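PDB 5WLH: LbaCas13a H328A (C2c2) from Lachnospiraceae bacterium NK4A179, which binds a CRISPR precursor RNA as its guide and probably cleaves guide-matched and other RNA through HEPN nuclease domains. Local coordinates for residues A454-Y458 with S606-A610; F1136-H1141 with S1228-F1233; M106-D110 with R151-I156. All coordinates share one frame; numbering follows the deposited sequence.

Contact 1 of 3, residues A454-Y458 with S606-A610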
loop_
_atom_site.group_PDB
_atom_site.type_symbol
_atom_site.label_atom_id
_atom_site.label_comp_id
_atom_site.label_asym_id
_atom_site.label_seq_id
_atom_site.Cartn_x
_atom_site.Cartn_y
_atom_site.Cartn_z
ATOM N N ALA A 454 -5.631 19.588 5.159
ATOM C CA ALA A 454 -5.580 20.339 6.417
ATOM C C ALA A 454 -6.948 20.914 6.794
ATOM O O ALA A 454 -7.353 20.856 7.965
ATOM C CB ALA A 454 -4.526 21.444 6.323
ATOM N N VAL A 455 -7.676 21.465 5.825
ATOM C CA VAL A 455 -8.984 22.060 6.127
ATOM C C VAL A 455 -9.951 20.989 6.611
ATOM O O VAL A 455 -10.648 21.163 7.615
ATOM C CB VAL A 455 -9.537 22.792 4.892
ATOM C CG1 VAL A 455 -11.011 23.176 5.105
ATOM C CG2 VAL A 455 -8.700 24.009 4.590
ATOM N N TYR A 456 -10.009 19.857 5.900
ATOM C CA TYR A 456 -10.939 18.798 6.269
ATOM C C TYR A 456 -10.676 18.281 7.676
ATOM O O TYR A 456 -11.614 18.023 8.445
ATOM C CB TYR A 456 -10.831 17.627 5.295
ATOM C CG TYR A 456 -11.754 16.486 5.664
ATOM C CD1 TYR A 456 -13.131 16.614 5.491
ATOM C CD2 TYR A 456 -11.267 15.295 6.181
ATOM C CE1 TYR A 456 -13.985 15.580 5.812
ATOM C CE2 TYR A 456 -12.124 14.250 6.506
ATOM C CZ TYR A 456 -13.486 14.413 6.326
ATOM O OH TYR A 456 -14.362 13.404 6.636
ATOM N N ASN A 457 -9.409 18.088 8.016
ATOM C CA ASN A 457 -9.112 17.442 9.279
ATOM C C ASN A 457 -9.157 18.414 10.445
ATOM O O ASN A 457 -9.518 18.013 11.559
ATOM C CB ASN A 457 -7.753 16.757 9.191
ATOM C CG ASN A 457 -7.844 15.457 8.427
ATOM O OD1 ASN A 457 -8.315 14.460 8.964
ATOM N ND2 ASN A 457 -7.467 15.475 7.162
ATOM N N TYR A 458 -8.826 19.672 10.217
ATOM C CA TYR A 458 -8.621 20.597 11.314
ATOM C C TYR A 458 -9.476 21.856 11.282
ATOM O O TYR A 458 -9.421 22.628 12.247
ATOM C CB TYR A 458 -7.143 21.002 11.385
ATOM C CG TYR A 458 -6.212 19.820 11.503
ATOM C CD1 TYR A 458 -6.468 18.798 12.416
ATOM C CD2 TYR A 458 -5.084 19.723 10.702
ATOM C CE1 TYR A 458 -5.624 17.712 12.533
ATOM C CE2 TYR A 458 -4.225 18.632 10.814
ATOM C CZ TYR A 458 -4.512 17.636 11.715
ATOM O OH TYR A 458 -3.677 16.559 11.840
ATOM N N SER A 606 -17.759 8.367 7.893
ATOM C CA SER A 606 -16.500 8.968 8.315
ATOM C C SER A 606 -16.166 8.573 9.743
ATOM O O SER A 606 -17.019 8.665 10.633
ATOM C CB SER A 606 -16.594 10.492 8.218
ATOM O OG SER A 606 -15.514 11.103 8.919
ATOM N N PHE A 607 -14.911 8.155 9.973
ATOM C CA PHE A 607 -14.454 7.913 11.334
ATOM C C PHE A 607 -14.224 9.219 12.084
ATOM O O PHE A 607 -14.264 9.227 13.318
ATOM C CB PHE A 607 -13.151 7.105 11.337
ATOM C CG PHE A 607 -13.302 5.658 10.900
ATOM C CD1 PHE A 607 -14.517 4.995 10.998
ATOM C CD2 PHE A 607 -12.201 4.961 10.406
ATOM C CE1 PHE A 607 -14.636 3.667 10.598
ATOM C CE2 PHE A 607 -12.309 3.624 10.010
ATOM C CZ PHE A 607 -13.526 2.982 10.087
ATOM N N HIS A 608 -14.000 10.317 11.361
ATOM C CA HIS A 608 -13.603 11.590 11.952
ATOM C C HIS A 608 -14.796 12.431 12.376
ATOM O O HIS A 608 -14.728 13.121 13.401
ATOM C CB HIS A 608 -12.737 12.376 10.962
ATOM C CG HIS A 608 -11.816 13.358 11.612
ATOM N ND1 HIS A 608 -11.731 14.674 11.216
ATOM C CD2 HIS A 608 -10.948 13.218 12.642
ATOM C CE1 HIS A 608 -10.845 15.303 11.970
ATOM N NE2 HIS A 608 -10.355 14.442 12.842
ATOM N N TYR A 609 -15.884 12.394 11.608
ATOM C CA TYR A 609 -17.046 13.247 11.856
ATOM C C TYR A 609 -18.260 12.364 12.119
ATOM O O TYR A 609 -18.788 11.737 11.198
ATOM C CB TYR A 609 -17.276 14.202 10.683
ATOM C CG TYR A 609 -16.160 15.211 10.615
ATOM C CD1 TYR A 609 -15.976 16.118 11.647
ATOM C CD2 TYR A 609 -15.255 15.224 9.560
ATOM C CE1 TYR A 609 -14.951 17.036 11.629
ATOM C CE2 TYR A 609 -14.217 16.146 9.527
ATOM C CZ TYR A 609 -14.065 17.038 10.571
ATOM O OH TYR A 609 -13.045 17.944 10.587
ATOM N N ALA A 610 -18.694 12.329 13.377
ATOM C CA ALA A 610 -19.882 11.582 13.775
ATOM C C ALA A 610 -21.127 12.374 13.397
ATOM O O ALA A 610 -21.323 13.496 13.876
ATOM C CB ALA A 610 -19.857 11.309 15.278
HETATM O O HOH W 1 -13.471 11.127 7.323
HETATM O O HOH W 2 -11.832 19.890 12.077
#
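The last turn of helix 429-458 faces an irregular loop, with the CA atoms of N457 and H608 7.8 Å apart at their closest register. A direct hydrogen bond crosses here: Y609 OH donates to the carbonyl O of Y456 at 2.6 Å. The hydroxyl lies nearly in line with that C=O (C=O...donor angle 160°), and the acceptor stays close to the plane of the Y609 ring. The same hydroxyl accepts from a water at 2.7 Å, which also donates to N457 O, so Y609 OH holds Y456 O directly and is linked to N457 O through the water. The trans chi1 of Y456 (178°) sends its ring out past Y609, the two running in opposite directions. They form a T-shaped pair, planes 81° apart: the CD2-CE2 edge of Y609 points at the face of Y456, and CE2 comes to 3.7 Å from Y456 CZ, toward the rim. At its far end Y456 OH shares a second water with S606 OG, at 2.6 Å from the serine oxygen. That oxygen also receives the backbone N-H groups of H608 and Y609, the latter at 3.0 Å, an ST turn and ST motif that shape the loop. H608 reaches the helix edge-on: its CE1 is 3.0 Å from N457 O, near the ring plane, while N457 OD1 stands over one face of the imidazole. The amide nitrogen of N457 is held by K453 O, one turn back, which steadies the side chain. H608 falls at the histidine of an R-X4-H sequence, so the arrangement is consistent with the loop of a HEPN nuclease site held against a helix C terminus.

Contact 2 of 3, residues F1136-H1141 with S1228-F1233. With nucleotides of chain B.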
loop_
_atom_site.group_PDB
_atom_site.type_symbol
_atom_site.label_atom_id
_atom_site.label_comp_id
_atom_site.label_asym_id
_atom_site.label_seq_id
_atom_site.Cartn_x
_atom_site.Cartn_y
_atom_site.Cartn_z
ATOM N N PHE A 1136 -9.230 18.040 -2.868
ATOM C CA PHE A 1136 -8.978 19.033 -3.901
ATOM C C PHE A 1136 -10.053 20.103 -3.869
ATOM O O PHE A 1136 -9.751 21.304 -3.848
ATOM C CB PHE A 1136 -8.957 18.404 -5.296
ATOM C CG PHE A 1136 -8.728 19.421 -6.372
ATOM C CD1 PHE A 1136 -9.793 20.167 -6.900
ATOM C CD2 PHE A 1136 -7.442 19.693 -6.811
ATOM C CE1 PHE A 1136 -9.559 21.143 -7.851
ATOM C CE2 PHE A 1136 -7.207 20.657 -7.788
ATOM C CZ PHE A 1136 -8.263 21.377 -8.311
ATOM N N GLN A 1137 -11.314 19.671 -3.893
ATOM C CA GLN A 1137 -12.425 20.623 -3.878
ATOM C C GLN A 1137 -12.395 21.478 -2.622
ATOM O O GLN A 1137 -12.560 22.696 -2.692
ATOM C CB GLN A 1137 -13.751 19.890 -3.991
ATOM C CG GLN A 1137 -13.941 19.232 -5.350
ATOM C CD GLN A 1137 -15.184 18.389 -5.408
ATOM O OE1 GLN A 1137 -15.457 17.590 -4.507
ATOM N NE2 GLN A 1137 -15.948 18.554 -6.474
ATOM N N LEU A 1138 -12.169 20.857 -1.461
ATOM C CA LEU A 1138 -12.073 21.620 -0.224
ATOM C C LEU A 1138 -10.948 22.632 -0.287
ATOM O O LEU A 1138 -11.121 23.778 0.111
ATOM C CB LEU A 1138 -11.852 20.688 0.958
ATOM C CG LEU A 1138 -13.115 19.991 1.418
ATOM C CD1 LEU A 1138 -12.729 18.973 2.498
ATOM C CD2 LEU A 1138 -14.158 21.026 1.987
ATOM N N GLY A 1139 -9.774 22.222 -0.765
ATOM C CA GLY A 1139 -8.656 23.145 -0.778
ATOM C C GLY A 1139 -8.873 24.274 -1.759
ATOM O O GLY A 1139 -8.581 25.437 -1.459
ATOM N N TYR A 1140 -9.404 23.942 -2.932
ATOM C CA TYR A 1140 -9.662 24.924 -3.971
ATOM C C TYR A 1140 -10.733 25.921 -3.527
ATOM O O TYR A 1140 -10.542 27.138 -3.610
ATOM C CB TYR A 1140 -10.068 24.174 -5.234
ATOM C CG TYR A 1140 -10.503 25.034 -6.376
ATOM C CD1 TYR A 1140 -9.577 25.508 -7.290
ATOM C CD2 TYR A 1140 -11.836 25.390 -6.535
ATOM C CE1 TYR A 1140 -9.978 26.298 -8.367
ATOM C CE2 TYR A 1140 -12.246 26.187 -7.601
ATOM C CZ TYR A 1140 -11.309 26.631 -8.511
ATOM O OH TYR A 1140 -11.716 27.414 -9.574
ATOM N N HIS A 1141 -11.864 25.427 -3.025
ATOM C CA HIS A 1141 -12.905 26.375 -2.627
ATOM C C HIS A 1141 -12.559 27.092 -1.335
ATOM O O HIS A 1141 -13.002 28.228 -1.132
ATOM C CB HIS A 1141 -14.241 25.662 -2.531
ATOM C CG HIS A 1141 -14.758 25.247 -3.866
ATOM N ND1 HIS A 1141 -15.317 26.145 -4.752
ATOM C CD2 HIS A 1141 -14.715 24.057 -4.506
ATOM C CE1 HIS A 1141 -15.650 25.510 -5.859
ATOM N NE2 HIS A 1141 -15.294 24.240 -5.738
ATOM N N SER A 1228 -15.403 23.206 -10.751
ATOM C CA SER A 1228 -14.496 24.346 -10.790
ATOM C C SER A 1228 -13.113 23.920 -10.324
ATOM O O SER A 1228 -12.972 23.243 -9.301
ATOM C CB SER A 1228 -15.020 25.494 -9.925
ATOM O OG SER A 1228 -14.280 26.677 -10.180
ATOM N N GLY A 1229 -12.096 24.266 -11.110
ATOM C CA GLY A 1229 -10.741 23.863 -10.808
ATOM C C GLY A 1229 -10.380 22.445 -11.206
ATOM O O GLY A 1229 -9.189 22.120 -11.230
ATOM N N LEU A 1230 -11.355 21.594 -11.555
ATOM C CA LEU A 1230 -11.051 20.184 -11.789
ATOM C C LEU A 1230 -10.217 19.945 -13.041
ATOM O O LEU A 1230 -9.723 18.827 -13.215
ATOM C CB LEU A 1230 -12.331 19.353 -11.877
ATOM C CG LEU A 1230 -13.068 19.135 -10.556
ATOM C CD1 LEU A 1230 -14.127 18.075 -10.735
ATOM C CD2 LEU A 1230 -12.083 18.796 -9.424
ATOM N N GLU A 1231 -10.029 20.959 -13.896
ATOM C CA GLU A 1231 -9.053 20.838 -14.979
ATOM C C GLU A 1231 -7.634 20.553 -14.466
ATOM O O GLU A 1231 -6.819 20.000 -15.214
ATOM C CB GLU A 1231 -9.070 22.111 -15.828
ATOM C CG GLU A 1231 -8.446 23.339 -15.156
ATOM C CD GLU A 1231 -9.409 24.084 -14.241
ATOM O OE1 GLU A 1231 -10.616 23.742 -14.209
ATOM O OE2 GLU A 1231 -8.940 25.007 -13.545
ATOM N N ILE A 1232 -7.327 20.938 -13.221
ATOM C CA ILE A 1232 -6.051 20.640 -12.574
ATOM C C ILE A 1232 -6.021 19.201 -12.092
ATOM O O ILE A 1232 -4.986 18.526 -12.151
ATOM C CB ILE A 1232 -5.840 21.626 -11.407
ATOM C CG1 ILE A 1232 -5.795 23.059 -11.937
ATOM C CG2 ILE A 1232 -4.601 21.307 -10.588
ATOM C CD1 ILE A 1232 -4.603 23.318 -12.809
ATOM N N PHE A 1233 -7.151 18.727 -11.581
ATOM C CA PHE A 1233 -7.268 17.394 -11.010
ATOM C C PHE A 1233 -7.340 16.293 -12.063
ATOM O O PHE A 1233 -6.846 15.173 -11.838
ATOM C CB PHE A 1233 -8.521 17.387 -10.132
ATOM C CG PHE A 1233 -8.649 16.196 -9.257
ATOM C CD1 PHE A 1233 -8.076 16.190 -7.999
ATOM C CD2 PHE A 1233 -9.399 15.110 -9.662
ATOM C CE1 PHE A 1233 -8.221 15.083 -7.169
ATOM C CE2 PHE A 1233 -9.554 13.998 -8.829
ATOM C CZ PHE A 1233 -8.953 13.995 -7.589
ATOM P P G B 2 -7.469 18.000 -26.646
ATOM O OP1 G B 2 -7.081 17.440 -27.974
ATOM O OP2 G B 2 -8.869 17.858 -26.168
ATOM O "O5'" G B 2 -6.493 17.406 -25.527
ATOM C "C5'" G B 2 -5.087 17.633 -25.591
ATOM C "C4'" G B 2 -4.360 17.209 -24.334
ATOM O "O4'" G B 2 -4.777 18.027 -23.204
ATOM C "C3'" G B 2 -4.561 15.760 -23.896
ATOM O "O3'" G B 2 -3.366 15.325 -23.263
ATOM C "C2'" G B 2 -5.642 15.886 -22.834
ATOM O "O2'" G B 2 -5.712 14.809 -21.922
ATOM C "C1'" G B 2 -5.227 17.184 -22.156
ATOM N N9 G B 2 -6.324 17.843 -21.459
ATOM C C8 G B 2 -7.493 18.248 -22.057
ATOM N N7 G B 2 -8.312 18.801 -21.213
ATOM C C5 G B 2 -7.646 18.738 -19.995
ATOM C C6 G B 2 -8.074 19.204 -18.717
ATOM O O6 G B 2 -9.144 19.743 -18.436
ATOM N N1 G B 2 -7.124 18.989 -17.731
ATOM C C2 G B 2 -5.911 18.381 -17.936
ATOM N N2 G B 2 -5.137 18.273 -16.832
ATOM N N3 G B 2 -5.495 17.936 -19.135
ATOM C C4 G B 2 -6.409 18.158 -20.117
HETATM O O HOH W 3 -14.729 22.062 -7.426
#
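A short turn whose backbone bonds a guanine of the bound RNA rests on the long helix 1106-1145, with F1136 and Y1140 as its seat. E1231 O accepts both N1 and N2 of G2 of chain B, at 2.7 Å from N1, on the Watson-Crick edge. Behind it, the F1136 ring lies under F1233, whose CB stands over the ring centre at 4.1 Å from the centroid, only 7° off the normal. The F1233 ring turns its edge toward the F1136 face in an offset edge-to-face pair, planes at 62°, and its CD1 packs 3.6 Å from F1136 CB. L1230 CD2 and I1232 CG2 add apolar contacts, the isoleucine methyl at the ring edge, 3.9 Å from F1136 CE2, and G1229 O comes to 3.2 Å from F1136 CZ. One helical turn on from F1136, Y1140 takes G1229 CA over its face in a CH-pi contact, the CA 3.5 Å from Y1140 CE1. Y1140 OH meets S1228 OG at 2.7 Å, a hydrogen bond in which either may donate. A water bridges H1141 NE2 to S1228 O, and H1141 ND1 bonds Y1155 OH.

Helix 429-458 lies along the F1136, Y1140 and I1232 side, Y448 meeting both aromatic rings edge-to-face; L290 meets S1228 and H1141. R295 of helix 292-311 forms a salt bridge with E1231, and Y1276 stacks on F1233.

Contact 3 of 3, residues M106-D110 with R151-I156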
loop_
_atom_site.group_PDB
_atom_site.type_symbol
_atom_site.label_atom_id
_atom_site.label_comp_id
_atom_site.label_asym_id
_atom_site.label_seq_id
_atom_site.Cartn_x
_atom_site.Cartn_y
_atom_site.Cartn_z
ATOM N N MET A 106 47.187 8.864 4.467
ATOM C CA MET A 106 47.972 9.942 3.870
ATOM C C MET A 106 47.874 11.228 4.682
ATOM O O MET A 106 48.866 11.949 4.845
ATOM C CB MET A 106 47.511 10.185 2.433
ATOM C CG MET A 106 47.801 9.041 1.488
ATOM S SD MET A 106 46.720 9.109 0.050
ATOM C CE MET A 106 47.212 10.685 -0.654
ATOM N N LEU A 107 46.691 11.537 5.197
ATOM C CA LEU A 107 46.475 12.827 5.832
ATOM C C LEU A 107 46.779 12.819 7.326
ATOM O O LEU A 107 46.833 13.892 7.936
ATOM C CB LEU A 107 45.025 13.291 5.600
ATOM C CG LEU A 107 44.562 13.350 4.137
ATOM C CD1 LEU A 107 43.202 14.048 4.012
ATOM C CD2 LEU A 107 45.600 14.028 3.235
ATOM N N SER A 108 46.976 11.646 7.923
ATOM C CA SER A 108 47.272 11.528 9.346
ATOM C C SER A 108 48.767 11.399 9.616
ATOM O O SER A 108 49.169 11.204 10.769
ATOM C CB SER A 108 46.522 10.336 9.939
ATOM O OG SER A 108 46.892 9.141 9.274
ATOM N N VAL A 109 49.588 11.527 8.573
ATOM C CA VAL A 109 51.027 11.343 8.679
ATOM C C VAL A 109 51.637 12.282 9.727
ATOM O O VAL A 109 51.098 13.358 10.031
ATOM C CB VAL A 109 51.649 11.559 7.287
ATOM C CG1 VAL A 109 51.412 12.990 6.820
ATOM C CG2 VAL A 109 53.132 11.224 7.271
ATOM N N ASP A 110 52.761 11.848 10.304
ATOM C CA ASP A 110 53.498 12.641 11.285
ATOM C C ASP A 110 52.649 12.879 12.533
ATOM O O ASP A 110 52.464 14.011 12.979
ATOM C CB ASP A 110 53.977 13.960 10.672
ATOM C CG ASP A 110 55.277 14.460 11.281
ATOM O OD1 ASP A 110 55.778 13.848 12.254
ATOM O OD2 ASP A 110 55.796 15.480 10.781
ATOM N N ARG A 151 55.106 20.828 2.035
ATOM C CA ARG A 151 54.953 19.391 2.245
ATOM C C ARG A 151 53.494 18.966 2.107
ATOM O O ARG A 151 53.183 17.981 1.427
ATOM C CB ARG A 151 55.492 18.995 3.620
ATOM C CG ARG A 151 55.391 17.516 3.905
ATOM C CD ARG A 151 55.803 17.225 5.344
ATOM N NE ARG A 151 55.693 15.808 5.655
ATOM C CZ ARG A 151 55.754 15.309 6.884
ATOM N NH1 ARG A 151 55.638 14.002 7.070
ATOM N NH2 ARG A 151 55.929 16.118 7.924
ATOM N N LEU A 152 52.587 19.692 2.758
ATOM C CA LEU A 152 51.174 19.321 2.722
ATOM C C LEU A 152 50.636 19.382 1.302
ATOM O O LEU A 152 49.969 18.448 0.835
ATOM C CB LEU A 152 50.375 20.238 3.648
ATOM C CG LEU A 152 50.800 20.197 5.116
ATOM C CD1 LEU A 152 49.709 20.773 6.038
ATOM C CD2 LEU A 152 51.135 18.778 5.511
ATOM N N LYS A 153 50.936 20.471 0.590
ATOM C CA LYS A 153 50.517 20.581 -0.804
ATOM C C LYS A 153 51.019 19.393 -1.620
ATOM O O LYS A 153 50.317 18.897 -2.510
ATOM C CB LYS A 153 51.011 21.916 -1.370
ATOM C CG LYS A 153 50.848 22.112 -2.861
ATOM C CD LYS A 153 51.447 23.454 -3.266
ATOM C CE LYS A 153 52.003 23.412 -4.677
ATOM N NZ LYS A 153 51.260 24.326 -5.589
ATOM N N GLY A 154 52.219 18.892 -1.308
ATOM C CA GLY A 154 52.724 17.735 -2.026
ATOM C C GLY A 154 51.978 16.459 -1.684
ATOM O O GLY A 154 51.787 15.589 -2.536
ATOM N N ILE A 155 51.534 16.330 -0.433
ATOM C CA ILE A 155 50.784 15.141 -0.042
ATOM C C ILE A 155 49.481 15.054 -0.827
ATOM O O ILE A 155 49.055 13.964 -1.233
ATOM C CB ILE A 155 50.529 15.143 1.478
ATOM C CG1 ILE A 155 51.827 14.853 2.236
ATOM C CG2 ILE A 155 49.502 14.069 1.851
ATOM C CD1 ILE A 155 51.654 14.851 3.741
ATOM N N ILE A 156 48.827 16.197 -1.051
ATOM C CA ILE A 156 47.575 16.198 -1.799
ATOM C C ILE A 156 47.813 16.716 -3.210
ATOM O O ILE A 156 46.989 17.452 -3.760
ATOM C CB ILE A 156 46.491 17.012 -1.075
ATOM C CG1 ILE A 156 46.989 18.423 -0.746
ATOM C CG2 ILE A 156 46.069 16.287 0.196
ATOM C CD1 ILE A 156 45.875 19.454 -0.695
#
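R151 NH2 donates to D110 OD2 at 2.9 Å, one nearly straight bond (N-H...acceptor angle 163°) that also makes a salt bridge. The carboxylate oxygen sits at the edge of the guanidinium, close to its plane, but is met on its anti side and 31° out of the carboxylate plane. A single N-H...O bond makes the bridge. The arginine reaches this far because its chain is fully extended from CG to NE, crossing the aspartate side chain at about a right angle. Both residues are exposed, and D110 also touches a crystal neighbour.

Beneath the salt bridge, V109 CG2 comes obliquely to R151 NH1, at 3.7 Å. The other V109 branch, CG1, packs on I155 CD1 at 3.6 Å. I155 is central to the apolar part: with its CD1 thrown outward in an extended chain (chi2 179°), one methyl serves V109, while the branch CG2 turns toward M106 and lies 3.7 Å from M106 O. There the backbones come closest, CA of M106 to CA of I155 being 7.1 Å. L107 CD2 reaches across to the second isoleucine, 3.8 Å from I156 CG2, the two side chains crossing at about a right angle. M106 curls at its thioether, bringing its CE to 3.8 Å from I155 O, a carbonyl hydrogen-bonded by N160 ND2.

The contact thus joins the link between helices 103-107 and 109-112 to the C-terminal end of helix 146-155. Helix 115-130 supports it through F118 and Y121, helix 218-230 through L227 and F230, and helix 158-166 packs on M106.

In the fold
Read from the N terminus, the three contacts follow one another in series, none nested and none crossing. Contact 3 comes first and closes a loop of 40 residues within a largely helical N-terminal region, far out from the rest: its centre lies about 63 Å from that of contact 1 and 62 Å from that of contact 2. Contact 1 then spans 147 residues, bringing the end of helix 429-458 to the loop after helix 588-602. Contact 2 closes a later loop of 86 residues and joins helix 1106-1145 to the turn at the RNA. Contacts 1 and 2 meet directly, Y456 CB lying 3.6 Å from L1138 CD1, where helices 429-458 and 1106-1145 pack.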